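Probable arabinosyltransferase C (Mycobacterium tuberculosis, PDB 3PTY) probably polymerises arabinose into cell-wall arabinan, the part described here being its C-terminal extracellular, lectin-like carbohydrate-binding domain. Local coordinates at residues 63-68 against 143-148; 122-127 against 325-330; 252-257 against 273-278. All blocks are in the same frame, centred on the assembly; numbering follows the deposited sequence.

Contact 1: residues 63-68 against 143-148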
loop_
_atom_site.group_PDB
_atom_site.type_symbol
_atom_site.label_atom_id
_atom_site.label_comp_id
_atom_site.label_asym_id
_atom_site.label_seq_id
_atom_site.Cartn_x
_atom_site.Cartn_y
_atom_site.Cartn_z
ATOM N N LEU A 63 -23.742 -26.905 20.240
ATOM C CA LEU A 63 -24.976 -26.369 19.689
ATOM C C LEU A 63 -24.674 -25.580 18.432
ATOM O O LEU A 63 -23.710 -24.818 18.373
ATOM C CB LEU A 63 -25.658 -25.440 20.692
ATOM C CG LEU A 63 -26.797 -24.620 20.072
ATOM C CD1 LEU A 63 -28.074 -25.438 20.090
ATOM C CD2 LEU A 63 -26.996 -23.304 20.807
ATOM N N SER A 64 -25.504 -25.769 17.422
ATOM C CA SER A 64 -25.439 -24.956 16.231
ATOM C C SER A 64 -26.862 -24.555 15.868
ATOM O O SER A 64 -27.695 -25.405 15.566
ATOM C CB SER A 64 -24.808 -25.749 15.091
ATOM O OG SER A 64 -25.026 -25.103 13.851
ATOM N N GLU A 65 -27.144 -23.262 15.926
ATOM C CA GLU A 65 -28.422 -22.753 15.461
ATOM C C GLU A 65 -28.162 -21.808 14.306
ATOM O O GLU A 65 -27.583 -20.746 14.493
ATOM C CB GLU A 65 -29.149 -22.021 16.590
ATOM C CG GLU A 65 -30.451 -21.363 16.154
ATOM C CD GLU A 65 -31.081 -20.529 17.264
ATOM O OE1 GLU A 65 -30.344 -19.810 17.970
ATOM O OE2 GLU A 65 -32.313 -20.580 17.423
ATOM N N ALA A 66 -28.585 -22.205 13.111
ATOM C CA ALA A 66 -28.364 -21.414 11.908
ATOM C C ALA A 66 -26.887 -21.063 11.656
ATOM O O ALA A 66 -26.584 -20.055 11.022
ATOM C CB ALA A 66 -29.242 -20.154 11.919
ATOM N N PHE A 67 -25.979 -21.897 12.156
ATOM C CA PHE A 67 -24.569 -21.858 11.751
ATOM C C PHE A 67 -24.312 -23.093 10.895
ATOM O O PHE A 67 -24.506 -24.216 11.364
ATOM C CB PHE A 67 -23.644 -21.924 12.969
ATOM C CG PHE A 67 -23.221 -20.574 13.509
ATOM C CD1 PHE A 67 -24.054 -19.848 14.353
ATOM C CD2 PHE A 67 -21.973 -20.055 13.199
ATOM C CE1 PHE A 67 -23.652 -18.623 14.869
ATOM C CE2 PHE A 67 -21.567 -18.826 13.703
ATOM C CZ PHE A 67 -22.403 -18.110 14.538
ATOM N N THR A 68 -23.869 -22.894 9.654
ATOM C CA THR A 68 -23.717 -23.999 8.709
ATOM C C THR A 68 -22.379 -23.913 7.972
ATOM O O THR A 68 -21.788 -22.841 7.891
ATOM C CB THR A 68 -24.847 -23.975 7.658
ATOM O OG1 THR A 68 -24.782 -22.743 6.930
ATOM C CG2 THR A 68 -26.211 -24.099 8.330
ATOM N N PRO A 143 -31.996 -15.549 13.877
ATOM C CA PRO A 143 -31.031 -15.568 14.983
ATOM C C PRO A 143 -30.115 -16.784 14.864
ATOM O O PRO A 143 -30.556 -17.833 14.395
ATOM C CB PRO A 143 -31.918 -15.703 16.227
ATOM C CG PRO A 143 -33.276 -15.262 15.796
ATOM C CD PRO A 143 -33.391 -15.628 14.349
ATOM N N ALA A 144 -28.863 -16.655 15.286
ATOM C CA ALA A 144 -27.916 -17.755 15.140
ATOM C C ALA A 144 -27.007 -17.835 16.350
ATOM O O ALA A 144 -26.670 -16.813 16.956
ATOM C CB ALA A 144 -27.104 -17.589 13.862
ATOM N N MET A 145 -26.628 -19.051 16.718
ATOM C CA MET A 145 -25.779 -19.253 17.887
ATOM C C MET A 145 -24.896 -20.452 17.661
ATOM O O MET A 145 -25.289 -21.390 16.976
ATOM C CB MET A 145 -26.616 -19.535 19.131
ATOM C CG MET A 145 -27.661 -18.498 19.457
ATOM S SD MET A 145 -28.443 -18.934 21.023
ATOM C CE MET A 145 -27.009 -18.948 22.102
ATOM N N LEU A 146 -23.717 -20.441 18.274
ATOM C CA LEU A 146 -22.816 -21.577 18.168
ATOM C C LEU A 146 -22.145 -21.851 19.499
ATOM O O LEU A 146 -21.732 -20.929 20.200
ATOM C CB LEU A 146 -21.750 -21.317 17.105
ATOM C CG LEU A 146 -20.721 -22.431 16.871
ATOM C CD1 LEU A 146 -21.387 -23.663 16.251
ATOM C CD2 LEU A 146 -19.612 -21.944 15.966
ATOM N N ARG A 147 -22.035 -23.130 19.835
ATOM C CA ARG A 147 -21.226 -23.575 20.954
ATOM C C ARG A 147 -20.491 -24.814 20.488
ATOM O O ARG A 147 -21.119 -25.824 20.167
ATOM C CB ARG A 147 -22.110 -23.914 22.161
ATOM C CG ARG A 147 -21.344 -24.447 23.357
ATOM C CD ARG A 147 -22.219 -24.495 24.614
ATOM N NE ARG A 147 -23.186 -25.595 24.586
ATOM C CZ ARG A 147 -24.500 -25.440 24.468
ATOM N NH1 ARG A 147 -25.024 -24.221 24.363
ATOM N NH2 ARG A 147 -25.292 -26.506 24.459
ATOM N N SER A 148 -19.167 -24.737 20.424
ATOM C CA SER A 148 -18.380 -25.868 19.962
ATOM C C SER A 148 -18.295 -26.927 21.053
ATOM O O SER A 148 -18.655 -26.682 22.207
ATOM C CB SER A 148 -16.962 -25.427 19.572
ATOM O OG SER A 148 -16.148 -25.248 20.731
#

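Contact 2: residues 122-127 against 325-330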
loop_
_atom_site.group_PDB
_atom_site.type_symbol
_atom_site.label_atom_id
_atom_site.label_comp_id
_atom_site.label_asym_id
_atom_site.label_seq_id
_atom_site.Cartn_x
_atom_site.Cartn_y
_atom_site.Cartn_z
ATOM N N PRO A 122 -8.354 -19.196 4.168
ATOM C CA PRO A 122 -7.125 -18.398 4.126
ATOM C C PRO A 122 -5.951 -19.089 4.808
ATOM O O PRO A 122 -6.119 -20.167 5.379
ATOM C CB PRO A 122 -7.520 -17.162 4.930
ATOM C CG PRO A 122 -8.376 -17.757 6.049
ATOM C CD PRO A 122 -9.190 -18.849 5.338
ATOM N N TYR A 123 -4.775 -18.467 4.734
ATOM C CA TYR A 123 -3.615 -18.842 5.544
ATOM C C TYR A 123 -3.130 -20.265 5.329
ATOM O O TYR A 123 -2.446 -20.829 6.184
ATOM C CB TYR A 123 -3.903 -18.616 7.031
ATOM C CG TYR A 123 -4.412 -17.226 7.338
ATOM C CD1 TYR A 123 -5.556 -17.038 8.103
ATOM C CD2 TYR A 123 -3.756 -16.103 6.848
ATOM C CE1 TYR A 123 -6.030 -15.776 8.379
ATOM C CE2 TYR A 123 -4.221 -14.829 7.122
ATOM C CZ TYR A 123 -5.355 -14.673 7.887
ATOM O OH TYR A 123 -5.823 -13.414 8.167
ATOM N N ASN A 124 -3.477 -20.833 4.183
ATOM C CA ASN A 124 -3.143 -22.223 3.889
ATOM C C ASN A 124 -3.732 -23.233 4.871
ATOM O O ASN A 124 -3.195 -24.328 5.041
ATOM C CB ASN A 124 -1.630 -22.401 3.757
ATOM C CG ASN A 124 -1.109 -21.916 2.411
ATOM O OD1 ASN A 124 -1.655 -22.260 1.359
ATOM N ND2 ASN A 124 -0.064 -21.113 2.440
ATOM N N LEU A 125 -4.833 -22.865 5.524
ATOM C CA LEU A 125 -5.619 -23.846 6.275
ATOM C C LEU A 125 -6.036 -24.977 5.338
ATOM O O LEU A 125 -6.497 -24.735 4.224
ATOM C CB LEU A 125 -6.867 -23.193 6.879
ATOM C CG LEU A 125 -6.614 -22.262 8.070
ATOM C CD1 LEU A 125 -7.787 -21.302 8.267
ATOM C CD2 LEU A 125 -6.344 -23.067 9.344
ATOM N N ASP A 126 -5.884 -26.211 5.799
ATOM C CA ASP A 126 -6.198 -27.378 4.983
ATOM C C ASP A 126 -7.678 -27.742 5.138
ATOM O O ASP A 126 -8.102 -28.178 6.202
ATOM C CB ASP A 126 -5.301 -28.541 5.415
ATOM C CG ASP A 126 -5.576 -29.827 4.646
ATOM O OD1 ASP A 126 -6.409 -29.825 3.714
ATOM O OD2 ASP A 126 -4.939 -30.844 4.986
ATOM N N PRO A 127 -8.469 -27.565 4.071
ATOM C CA PRO A 127 -9.914 -27.838 4.158
ATOM C C PRO A 127 -10.212 -29.259 4.629
ATOM O O PRO A 127 -11.232 -29.489 5.287
ATOM C CB PRO A 127 -10.400 -27.663 2.716
ATOM C CG PRO A 127 -9.344 -26.839 2.043
ATOM C CD PRO A 127 -8.049 -27.197 2.708
ATOM N N THR A 325 -0.747 -15.684 -1.641
ATOM C CA THR A 325 -1.459 -16.207 -0.477
ATOM C C THR A 325 -0.910 -15.616 0.817
ATOM O O THR A 325 0.229 -15.879 1.191
ATOM C CB THR A 325 -1.326 -17.736 -0.395
ATOM O OG1 THR A 325 -1.745 -18.313 -1.634
ATOM C CG2 THR A 325 -2.177 -18.286 0.737
ATOM N N THR A 326 -1.719 -14.815 1.501
ATOM C CA THR A 326 -1.307 -14.256 2.778
ATOM C C THR A 326 -1.087 -15.376 3.788
ATOM O O THR A 326 -1.932 -16.250 3.953
ATOM C CB THR A 326 -2.352 -13.266 3.309
ATOM O OG1 THR A 326 -2.520 -12.213 2.355
ATOM C CG2 THR A 326 -1.912 -12.666 4.642
ATOM N N VAL A 327 0.059 -15.366 4.456
ATOM C CA VAL A 327 0.309 -16.356 5.490
ATOM C C VAL A 327 0.047 -15.719 6.851
ATOM O O VAL A 327 0.201 -14.507 7.023
ATOM C CB VAL A 327 1.742 -16.910 5.420
ATOM C CG1 VAL A 327 1.990 -17.567 4.059
ATOM C CG2 VAL A 327 2.746 -15.804 5.657
ATOM N N ALA A 328 -0.378 -16.523 7.814
ATOM C CA ALA A 328 -0.692 -15.981 9.129
ATOM C C ALA A 328 0.583 -15.443 9.769
ATOM O O ALA A 328 1.624 -16.089 9.719
ATOM C CB ALA A 328 -1.320 -17.058 10.007
ATOM N N SER A 329 0.517 -14.259 10.365
ATOM C CA SER A 329 1.682 -13.725 11.058
ATOM C C SER A 329 1.271 -12.813 12.211
ATOM O O SER A 329 0.146 -12.311 12.240
ATOM C CB SER A 329 2.582 -12.959 10.082
ATOM O OG SER A 329 1.962 -11.746 9.690
ATOM N N TYR A 330 2.201 -12.585 13.138
ATOM C CA TYR A 330 1.932 -11.832 14.362
ATOM C C TYR A 330 3.157 -11.008 14.720
ATOM O O TYR A 330 4.279 -11.467 14.554
ATOM C CB TYR A 330 1.618 -12.799 15.516
ATOM C CG TYR A 330 0.629 -13.867 15.107
ATOM C CD1 TYR A 330 1.061 -15.038 14.512
ATOM C CD2 TYR A 330 -0.739 -13.688 15.289
ATOM C CE1 TYR A 330 0.166 -16.014 14.114
ATOM C CE2 TYR A 330 -1.651 -14.669 14.888
ATOM C CZ TYR A 330 -1.186 -15.825 14.304
ATOM O OH TYR A 330 -2.064 -16.806 13.896
HETATM O O HOH W 1 -0.319 -19.302 7.076
HETATM O O HOH W 2 -4.631 -16.179 3.207
#

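Contact 3: residues 252-257 against 273-278. With AFO (octyl alpha-D-arabinofuranoside), chain B.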
loop_
_atom_site.group_PDB
_atom_site.type_symbol
_atom_site.label_atom_id
_atom_site.label_comp_id
_atom_site.label_asym_id
_atom_site.label_seq_id
_atom_site.Cartn_x
_atom_site.Cartn_y
_atom_site.Cartn_z
ATOM N N THR A 252 10.492 -16.788 13.033
ATOM C CA THR A 252 10.611 -15.389 12.633
ATOM C C THR A 252 10.524 -15.275 11.118
ATOM O O THR A 252 10.889 -16.199 10.392
ATOM C CB THR A 252 11.941 -14.774 13.072
ATOM O OG1 THR A 252 13.001 -15.431 12.373
ATOM C CG2 THR A 252 12.141 -14.918 14.590
ATOM N N LEU A 253 10.045 -14.135 10.636
ATOM C CA LEU A 253 9.995 -13.897 9.201
ATOM C C LEU A 253 11.398 -14.033 8.597
ATOM O O LEU A 253 11.562 -14.550 7.490
ATOM C CB LEU A 253 9.409 -12.515 8.919
ATOM C CG LEU A 253 9.168 -12.101 7.465
ATOM C CD1 LEU A 253 7.999 -11.102 7.367
ATOM C CD2 LEU A 253 10.436 -11.524 6.847
ATOM N N GLN A 254 12.413 -13.590 9.334
ATOM C CA GLN A 254 13.792 -13.722 8.857
ATOM C C GLN A 254 14.148 -15.186 8.620
ATOM O O GLN A 254 14.789 -15.534 7.629
ATOM C CB GLN A 254 14.780 -13.100 9.845
ATOM C CG GLN A 254 16.231 -13.141 9.358
ATOM C CD GLN A 254 16.405 -12.410 8.046
ATOM O OE1 GLN A 254 15.754 -11.398 7.805
ATOM N NE2 GLN A 254 17.281 -12.921 7.185
ATOM N N ASN A 255 13.736 -16.049 9.540
ATOM C CA ASN A 255 14.018 -17.473 9.403
ATOM C C ASN A 255 13.202 -18.115 8.287
ATOM O O ASN A 255 13.669 -19.031 7.617
ATOM C CB ASN A 255 13.765 -18.202 10.728
ATOM C CG ASN A 255 14.028 -19.697 10.631
ATOM O OD1 ASN A 255 13.217 -20.452 10.089
ATOM N ND2 ASN A 255 15.163 -20.132 11.166
ATOM N N VAL A 256 11.977 -17.630 8.090
ATOM C CA VAL A 256 11.095 -18.201 7.084
ATOM C C VAL A 256 11.448 -17.726 5.678
ATOM O O VAL A 256 11.551 -18.527 4.750
ATOM C CB VAL A 256 9.616 -17.848 7.381
ATOM C CG1 VAL A 256 8.753 -18.107 6.155
ATOM C CG2 VAL A 256 9.121 -18.652 8.567
ATOM N N VAL A 257 11.624 -16.419 5.530
ATOM C CA VAL A 257 11.845 -15.809 4.221
ATOM C C VAL A 257 13.322 -15.823 3.832
ATOM O O VAL A 257 13.667 -16.066 2.677
ATOM C CB VAL A 257 11.300 -14.359 4.188
ATOM C CG1 VAL A 257 11.666 -13.667 2.884
ATOM C CG2 VAL A 257 9.775 -14.367 4.380
ATOM N N PHE A 273 12.986 -3.866 6.296
ATOM C CA PHE A 273 13.365 -5.259 6.051
ATOM C C PHE A 273 14.693 -5.305 5.303
ATOM O O PHE A 273 14.753 -5.765 4.163
ATOM C CB PHE A 273 12.277 -5.979 5.240
ATOM C CG PHE A 273 10.984 -6.168 5.993
ATOM C CD1 PHE A 273 9.959 -5.241 5.883
ATOM C CD2 PHE A 273 10.805 -7.263 6.822
ATOM C CE1 PHE A 273 8.768 -5.413 6.586
ATOM C CE2 PHE A 273 9.628 -7.437 7.530
ATOM C CZ PHE A 273 8.604 -6.510 7.406
ATOM N N PRO A 274 15.764 -4.826 5.948
ATOM C CA PRO A 274 17.055 -4.631 5.280
ATOM C C PRO A 274 17.687 -5.935 4.792
ATOM O O PRO A 274 18.494 -5.888 3.868
ATOM C CB PRO A 274 17.918 -4.008 6.386
ATOM C CG PRO A 274 17.295 -4.525 7.655
ATOM C CD PRO A 274 15.825 -4.417 7.363
ATOM N N CYS A 275 17.335 -7.073 5.390
ATOM C CA CYS A 275 17.965 -8.342 5.018
ATOM C C CYS A 275 17.209 -9.098 3.926
ATOM O O CYS A 275 17.697 -10.107 3.421
ATOM C CB CYS A 275 18.148 -9.258 6.238
ATOM S SG CYS A 275 19.207 -8.597 7.568
ATOM N N GLN A 276 16.014 -8.632 3.570
ATOM C CA GLN A 276 15.253 -9.285 2.504
ATOM C C GLN A 276 15.717 -8.814 1.133
ATOM O O GLN A 276 16.005 -7.638 0.945
ATOM C CB GLN A 276 13.750 -9.036 2.654
ATOM C CG GLN A 276 13.065 -10.064 3.533
ATOM C CD GLN A 276 13.645 -10.081 4.924
ATOM O OE1 GLN A 276 13.565 -9.093 5.648
ATOM N NE2 GLN A 276 14.245 -11.203 5.305
ATOM N N ARG A 277 15.767 -9.735 0.179
ATOM C CA ARG A 277 16.182 -9.426 -1.187
ATOM C C ARG A 277 15.018 -8.841 -1.976
ATOM O O ARG A 277 14.037 -9.534 -2.247
ATOM C CB ARG A 277 16.682 -10.704 -1.868
ATOM C CG ARG A 277 17.092 -10.566 -3.338
ATOM C CD ARG A 277 17.445 -11.958 -3.892
ATOM N NE ARG A 277 17.740 -11.967 -5.323
ATOM C CZ ARG A 277 18.958 -11.808 -5.835
ATOM N NH1 ARG A 277 19.998 -11.597 -5.033
ATOM N NH2 ARG A 277 19.138 -11.844 -7.149
ATOM N N PRO A 278 15.121 -7.563 -2.365
ATOM C CA PRO A 278 14.009 -6.931 -3.079
ATOM C C PRO A 278 13.949 -7.427 -4.511
ATOM O O PRO A 278 14.972 -7.470 -5.189
ATOM C CB PRO A 278 14.368 -5.434 -3.059
ATOM C CG PRO A 278 15.528 -5.306 -2.102
ATOM C CD PRO A 278 16.233 -6.625 -2.143
HETATM C C1 AFO B . 15.677 -0.565 -1.015
HETATM O O1 AFO B . 16.543 0.536 -1.300
HETATM C C2 AFO B . 15.062 -0.296 0.355
HETATM O O2 AFO B . 13.646 -0.522 0.364
HETATM C C3 AFO B . 15.776 -1.220 1.321
HETATM O O3 AFO B . 16.427 -0.421 2.304
HETATM C C4 AFO B . 16.825 -1.942 0.487
HETATM O O4 AFO B . 16.451 -1.761 -0.886
HETATM C C5 AFO B . 16.962 -3.421 0.839
HETATM O O5 AFO B . 18.237 -3.903 0.389
HETATM C "C1'" AFO B . 17.274 0.398 -2.516
HETATM C "C2'" AFO B . 18.343 1.484 -2.529
HETATM C "C3'" AFO B . 18.838 1.799 -3.938
HETATM C "C4'" AFO B . 20.065 2.699 -3.849
HETATM C "C5'" AFO B . 20.104 3.457 -2.526
HETATM C "C6'" AFO B . 19.122 4.625 -2.482
HETATM C "C7'" AFO B . 19.032 5.206 -1.073
HETATM C "C8'" AFO B . 18.136 6.423 -1.035
#

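Contact 1: residues 63-68 against 143-148
Phe-67, just past strand 63-65, packs against Leu-146 in the tight part of the contact. Leu-146 CB stands 3.8 Å from the centroid of the Phe-67 ring and 8° off the ring normal, a CH-pi contact over one face. The two side chains cross at about a right angle. The ring edge is turned to the backbone, with Met-145 N near its plane 3.5 Å from Phe-67 CE1, while Ala-144 CB comes obliquely to 3.7 Å from the same carbon. Phe-67, Ala-144 and Leu-146 are all buried, and Ala-229 of the adjacent strand 224-231 and Ile-240 of the more distant strand 240-242 also pack on the ring.

Four backbone bonds hold strand 63-65 to 144-147, through the hydrogen-bonded pairs Leu-63/Arg-147 and Glu-65/Met-145. The straightest, from Glu-65 N to Met-145 O, measures 2.8 Å with 177° at the hydrogen. Ala-144 bonds through its backbone to Asp-231, a calcium ligand.

The opposite face, bearing Leu-63, Glu-65, Met-145 and Arg-147, is looser and partly exposed. With its chain bent at chi3 (75°), Arg-147 lays one guanidinium face over Leu-63 CB. Glu-65 OE1 reaches 3.3 Å from Met-145 CG.

Backbone bonds and an aromatic-aliphatic core thus carry this sheet edge; within the contact the guanidinium offers a flat face to Leu-63 and the carboxylate comes against Met-145, with no salt bridge between the segments.

Contact 2: residues 122-127 against 325-330
Thr-326 O is approached by a water and by two carbon atoms of Tyr-123. The water donates to it at 2.8 Å and accepts from Tyr-123 N at the same length; Tyr-123 CA sends its hydrogen toward it over 3.5 Å, with 152° at the hydrogen; and Tyr-123 CD2 lies 3.4 Å away, placing the carbonyl oxygen at the ring edge, near the ring plane. A second water serves the other peptide polar atom of the residue, donating to Tyr-123 O at 2.8 Å and accepting from Ala-328 N at 2.9 Å. Both peptide polar groups of Tyr-123 are therefore coupled to strand 325-330 through solvent, where a sheet partner would bond directly.

Tyr-123 is a corner of a type I' beta turn, Pro-122 to Leu-125, closed by Leu-125 N to Pro-122 O, with Asn-124 at the other corner. The Tyr-123 ring leaves anti to the carbonyl carbon (chi1 -52°) and runs alongside Thr-326, pointing the same way, with CE2 4.0 Å from Thr-326 CG2. Ala-328 CB sits 4.1 Å from Tyr-123 CG, and Pro-122 CB lies over one ring face. Asn-124 crosses Thr-325 at about a right angle, its ND2 3.9 Å from Thr-325 CG2. The hydroxyl of Thr-326 is engaged elsewhere, by Gln-343.

The tyrosine also packs on Thr-168 and Asn-210, so the turn lies between strands 164-171 and 209-214 of the large antiparallel sheet and strand 322-331, which is itself flanked by 37-40 and 341-347 in the mixed sheet.

Contact 3: residues 252-257 against 273-278
Gln-254 and Gln-276 set their side-chain amides obliquely to each other, the planes 48° apart. Gln-276 NE2 donates to Gln-254 OE1 over 2.9 Å in a nearly straight bond. The acceptor lies in the amide plane of Gln-276, but the donor stands 43° out of the carbonyl plane of Gln-254, so the bond does not use a lone-pair direction. Gln-276 NE2 also bonds to Gly-258 O, and the two acceptors together should fix the rotation of this buried amide. A bend at chi2 (59°) brings the Gln-254 amide round to it, where OE1 also lies 3.6 Å from Cys-275 CB.

Leu-253 and Val-257 pack against the Gln-276 side chain. Leu-253 splits its two branches: CD2 rests 4.0 Å from Gln-276 CD, crossing obliquely, while CD1 meets Phe-273 CE2 at 4.0 Å, the two side chains at about a right angle. Val-257, one turn later, sends CG1 to 3.9 Å from Gln-276 CG, again roughly perpendicular. Thr-252 caps the helix N-terminus by accepting from Asn-255 N at 3.0 Å.

The opposing residues form a type I beta turn, Phe-273 to Gln-276, linked by the Cys-275–Cys-31 disulfide to the chain before strand 37-40. Pro-278 CG touches octyl alpha-D-arabinofuranoside C5 at 3.8 Å; Asn-22 of the second subunit bonds this ligand, and that subunit's Leu-268 and Gly-19 pack on Phe-273 and Pro-274. Helix 253-257 lies against strand 37-40 and Trp-291 of strand 291-294, while Gln-276 and Val-257 both reach Val-263 of strand 262-264.

Contact 1 stands at an outer edge of the large antiparallel sheet and is partly buried, with strand-to-strand backbone bonds and a partly exposed face mixing charged and apolar side chains. Contact 3, about 42 Å away between centres and on the opposite side of the chain's centre, is buried and relies on side chains: one amide pair beside apolar groups, close to a disulfide and a sugar ligand. Contact 2 lies nearest the chain's centre, yet its polar links run through water. Contacts 2 and 3 share the mixed sheet: 325-330 is interior, whereas contact 3 includes residues of 251-252 and the weakly bonded 277-278, the outermost strands of that sheet within the chain.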